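Local structure of VompD (Bartonella quintana, 4LGO) at residues A[42-45]-A[51-54]; A[56-59]-A[65-68]. The protein probably mediates adhesion to host cells as a trimeric autotransporter adhesin of the outer membrane, the present chain being its N-terminal domain 1. All coordinates share one frame; numbering follows the deposited sequence.

Contact 1 (A[42-45]-A[51-54]); sequences GVKA and DSKN
The backbones of A45 and S52 are joined by a direct hydrogen bond, A45 N to S52 O at 2.8 Å and 162° at the hydrogen. This closes the irregular loop between strands 37-42 and 55-59 of a trimeric adhesin domain, and G42, at its start, already pairs in parallel with a strand of the second subunit. One water bridges the same neck, lying 2.7 Å from V43 O, to which it can donate, and accepting from N54 N at 2.9 Å. V43 O also faces K53 CA, 3.3 Å away, in a CA-H...O contact.

K53 makes the long side-chain contact. Its CG is anti to the carbonyl carbon (chi1 -58°), and the extended chain beyond runs past the G42 carbonyl, CD reaching G42 O at 3.2 Å. K44 lies alongside it, pointing the same way. Their like-charged NZ atoms remain 5.0 Å apart, and each has a long, weak ion pair with E50, which would probably ease the repulsion. S52 OG is engaged within the loop by N49 O and E46 N. A45 CB lies 3.3 Å from S52 O and also faces N54 ND2, which is hydrogen-bonded to R74 O and, weakly, to D68 OD1 of the second subunit.

Contact 2 (A[56-59]-A[65-68]); sequences KITT and VKFD
Strands 56-59 and 65-68 run antiparallel, their axes 4.6 Å apart at closest approach and 158° between their directions. K56 with D68 and T58 with K66 are hydrogen-bonded pairs; I57 with F67 and T59 with V65 are non-hydrogen-bonded. All four expected bonds form, and the straightest, K66 N to T58 O, measures 2.8 Å with 165° at the hydrogen. Between these bonds, I57 CA directs its hydrogen at K66 O in a CA-H...O contact.

On the face carrying I57, V65 and F67 the contact is apolar. I57 CG2, anti to the backbone N, lies over one face of the F67 ring, offset toward the rim: a CH-pi contact 4.2 Å from the centroid and 17° off the normal. The same methyl touches V65 CG1 at 3.7 Å, so one branch meets both partners on the other strand. The two strands form a beta hairpin, and its apolar face contributes to the core of the trimer: F67 meets F67 of both other subunits, edge-to-face with that of the second, while V65, K66 and F67 pair in parallel with a strand of the third subunit.

The opposite face, bearing K56, T58, K66 and D68, is polar and partly bridged by water. T58 OG1 lies 3.6 Å from K66 CB, and K66 bends at chi3, its CD and CE passing the hydroxyl. One water hydrogen-bonds to T58 OG1; its approach to K66 NZ is unusually short and therefore doubtful. Another accepts from K56 NZ at 2.8 Å and donates to D68 OD2 at 2.6 Å, linking opposite charges whose own atoms, K56 NZ and D68 OD2, are 4.9 Å apart.

How the contacts relate
The contacts follow in series along the chain: contact 1 closes the loop between strands 37-42 and 55-59, and contact 2 pairs strand 55-59 with strand 64-69. Their centres are about 13 Å apart, on the same side of the chain's centre, and G42 N of contact 1 packs on I57 CD1 of contact 2 at 4.2 Å. Both touch the third subunit, and the two sites also meet between chains, where V43 packs on D68 of the second subunit. Loop neck and hairpin are thus joined within a chain and across its interfaces, with parallel strand pairing continuing into the second subunit at G42 and into the third at V65 to F67.

Contact 1 (A[42-45]-A[51-54])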
# COMPACT_ATOMS: atom_id res chain seq x y z
N GLY A 42 18.49 8.61 -1.05
CA GLY A 42 17.39 7.66 -0.94
C GLY A 42 17.98 6.27 -1.00
O GLY A 42 18.73 5.96 -1.91
N VAL A 43 17.61 5.42 -0.05
CA VAL A 43 18.10 4.06 0.04
C VAL A 43 17.38 3.17 -0.96
O VAL A 43 16.17 3.23 -1.11
CB VAL A 43 17.87 3.52 1.47
CG1 VAL A 43 18.29 2.04 1.60
CG2 VAL A 43 18.60 4.38 2.48
N LYS A 44 18.13 2.31 -1.65
CA LYS A 44 17.50 1.35 -2.54
C LYS A 44 16.81 0.22 -1.78
O LYS A 44 17.41 -0.39 -0.90
CB LYS A 44 18.54 0.74 -3.44
CG LYS A 44 18.99 1.71 -4.51
CD LYS A 44 20.03 1.08 -5.42
CE LYS A 44 21.38 1.03 -4.76
NZ LYS A 44 21.94 2.39 -4.64
N ALA A 45 15.56 -0.07 -2.15
CA ALA A 45 14.81 -1.17 -1.52
C ALA A 45 15.35 -2.51 -2.04
O ALA A 45 15.33 -3.50 -1.32
CB ALA A 45 13.31 -1.06 -1.81
N ASP A 51 16.32 2.01 -9.59
CA ASP A 51 14.98 2.57 -9.63
C ASP A 51 14.12 2.17 -8.41
O ASP A 51 12.92 2.39 -8.43
CB ASP A 51 14.27 2.15 -10.91
CG ASP A 51 14.99 2.62 -12.17
OD1 ASP A 51 15.88 3.51 -12.07
OD2 ASP A 51 14.67 2.09 -13.25
N SER A 52 14.72 1.59 -7.38
CA SER A 52 13.96 1.10 -6.23
C SER A 52 14.10 1.95 -4.95
O SER A 52 13.87 1.43 -3.86
CB SER A 52 14.37 -0.34 -5.93
OG SER A 52 15.66 -0.38 -5.35
N LYS A 53 14.42 3.24 -5.05
CA LYS A 53 14.50 4.09 -3.84
C LYS A 53 13.09 4.56 -3.49
O LYS A 53 12.49 5.33 -4.23
CB LYS A 53 15.43 5.31 -4.10
CG LYS A 53 16.82 4.91 -4.53
CD LYS A 53 17.70 6.10 -4.92
CE LYS A 53 18.92 5.61 -5.68
NZ LYS A 53 19.86 6.73 -5.94
N ASN A 54 12.56 4.06 -2.37
CA ASN A 54 11.21 4.35 -1.96
C ASN A 54 10.96 5.83 -1.74
O ASN A 54 9.88 6.30 -2.09
CB ASN A 54 10.85 3.62 -0.67
CG ASN A 54 10.53 2.17 -0.87
OD1 ASN A 54 10.07 1.76 -1.92
ND2 ASN A 54 10.80 1.35 0.16
O HOH W 1 13.76 2.16 -0.59

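Contact 2 (A[56-59]-A[65-68])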
# COMPACT_ATOMS: atom_id res chain seq x y z
N LYS A 56 11.91 9.40 -2.92
CA LYS A 56 12.44 10.08 -4.10
C LYS A 56 12.80 11.49 -3.71
O LYS A 56 11.91 12.32 -3.42
CB LYS A 56 11.39 10.11 -5.21
CG LYS A 56 11.79 10.84 -6.48
CD LYS A 56 10.59 10.97 -7.42
CE LYS A 56 10.75 12.06 -8.48
NZ LYS A 56 10.34 13.44 -8.03
N ILE A 57 14.10 11.75 -3.68
CA ILE A 57 14.62 13.08 -3.32
C ILE A 57 15.30 13.67 -4.55
O ILE A 57 16.21 13.05 -5.13
CB ILE A 57 15.63 13.06 -2.17
CG1 ILE A 57 15.24 12.05 -1.08
CG2 ILE A 57 15.76 14.45 -1.56
CD1 ILE A 57 16.28 12.01 0.03
N THR A 58 14.90 14.87 -4.91
CA THR A 58 15.44 15.53 -6.08
C THR A 58 15.70 17.00 -5.73
O THR A 58 15.27 17.47 -4.67
CB THR A 58 14.49 15.46 -7.30
OG1 THR A 58 13.19 15.95 -6.95
CG2 THR A 58 14.35 14.04 -7.83
N THR A 59 16.40 17.69 -6.62
CA THR A 59 16.52 19.16 -6.53
C THR A 59 15.89 19.83 -7.72
O THR A 59 16.01 19.35 -8.87
CB THR A 59 17.98 19.64 -6.41
OG1 THR A 59 18.72 19.30 -7.58
CG2 THR A 59 18.62 19.03 -5.15
N VAL A 65 14.74 21.35 -2.32
CA VAL A 65 14.96 19.92 -2.18
C VAL A 65 13.57 19.30 -2.06
O VAL A 65 12.84 19.60 -1.10
CB VAL A 65 15.82 19.58 -0.94
CG1 VAL A 65 16.15 18.10 -0.90
CG2 VAL A 65 17.09 20.41 -0.92
N LYS A 66 13.21 18.50 -3.05
CA LYS A 66 11.85 17.95 -3.18
C LYS A 66 11.81 16.49 -2.73
O LYS A 66 12.65 15.70 -3.15
CB LYS A 66 11.40 18.02 -4.64
CG LYS A 66 11.43 19.43 -5.22
CD LYS A 66 11.34 19.45 -6.74
CE LYS A 66 10.11 18.76 -7.25
NZ LYS A 66 10.01 18.79 -8.74
N PHE A 67 10.82 16.17 -1.90
CA PHE A 67 10.63 14.83 -1.32
C PHE A 67 9.30 14.27 -1.78
O PHE A 67 8.27 14.94 -1.67
CB PHE A 67 10.58 14.89 0.22
CG PHE A 67 11.90 15.25 0.87
CD1 PHE A 67 12.32 16.57 0.93
CD2 PHE A 67 12.73 14.27 1.37
CE1 PHE A 67 13.53 16.90 1.51
CE2 PHE A 67 13.94 14.59 1.98
CZ PHE A 67 14.33 15.91 2.05
N ASP A 68 9.32 13.03 -2.27
CA ASP A 68 8.12 12.34 -2.72
C ASP A 68 8.33 10.86 -2.51
O ASP A 68 9.41 10.42 -2.09
CB ASP A 68 7.85 12.64 -4.21
CG ASP A 68 6.38 12.39 -4.63
OD1 ASP A 68 5.54 11.95 -3.83
OD2 ASP A 68 6.04 12.74 -5.78
O HOH W 2 7.52 13.12 -7.84
O HOH W 3 11.23 16.65 -9.15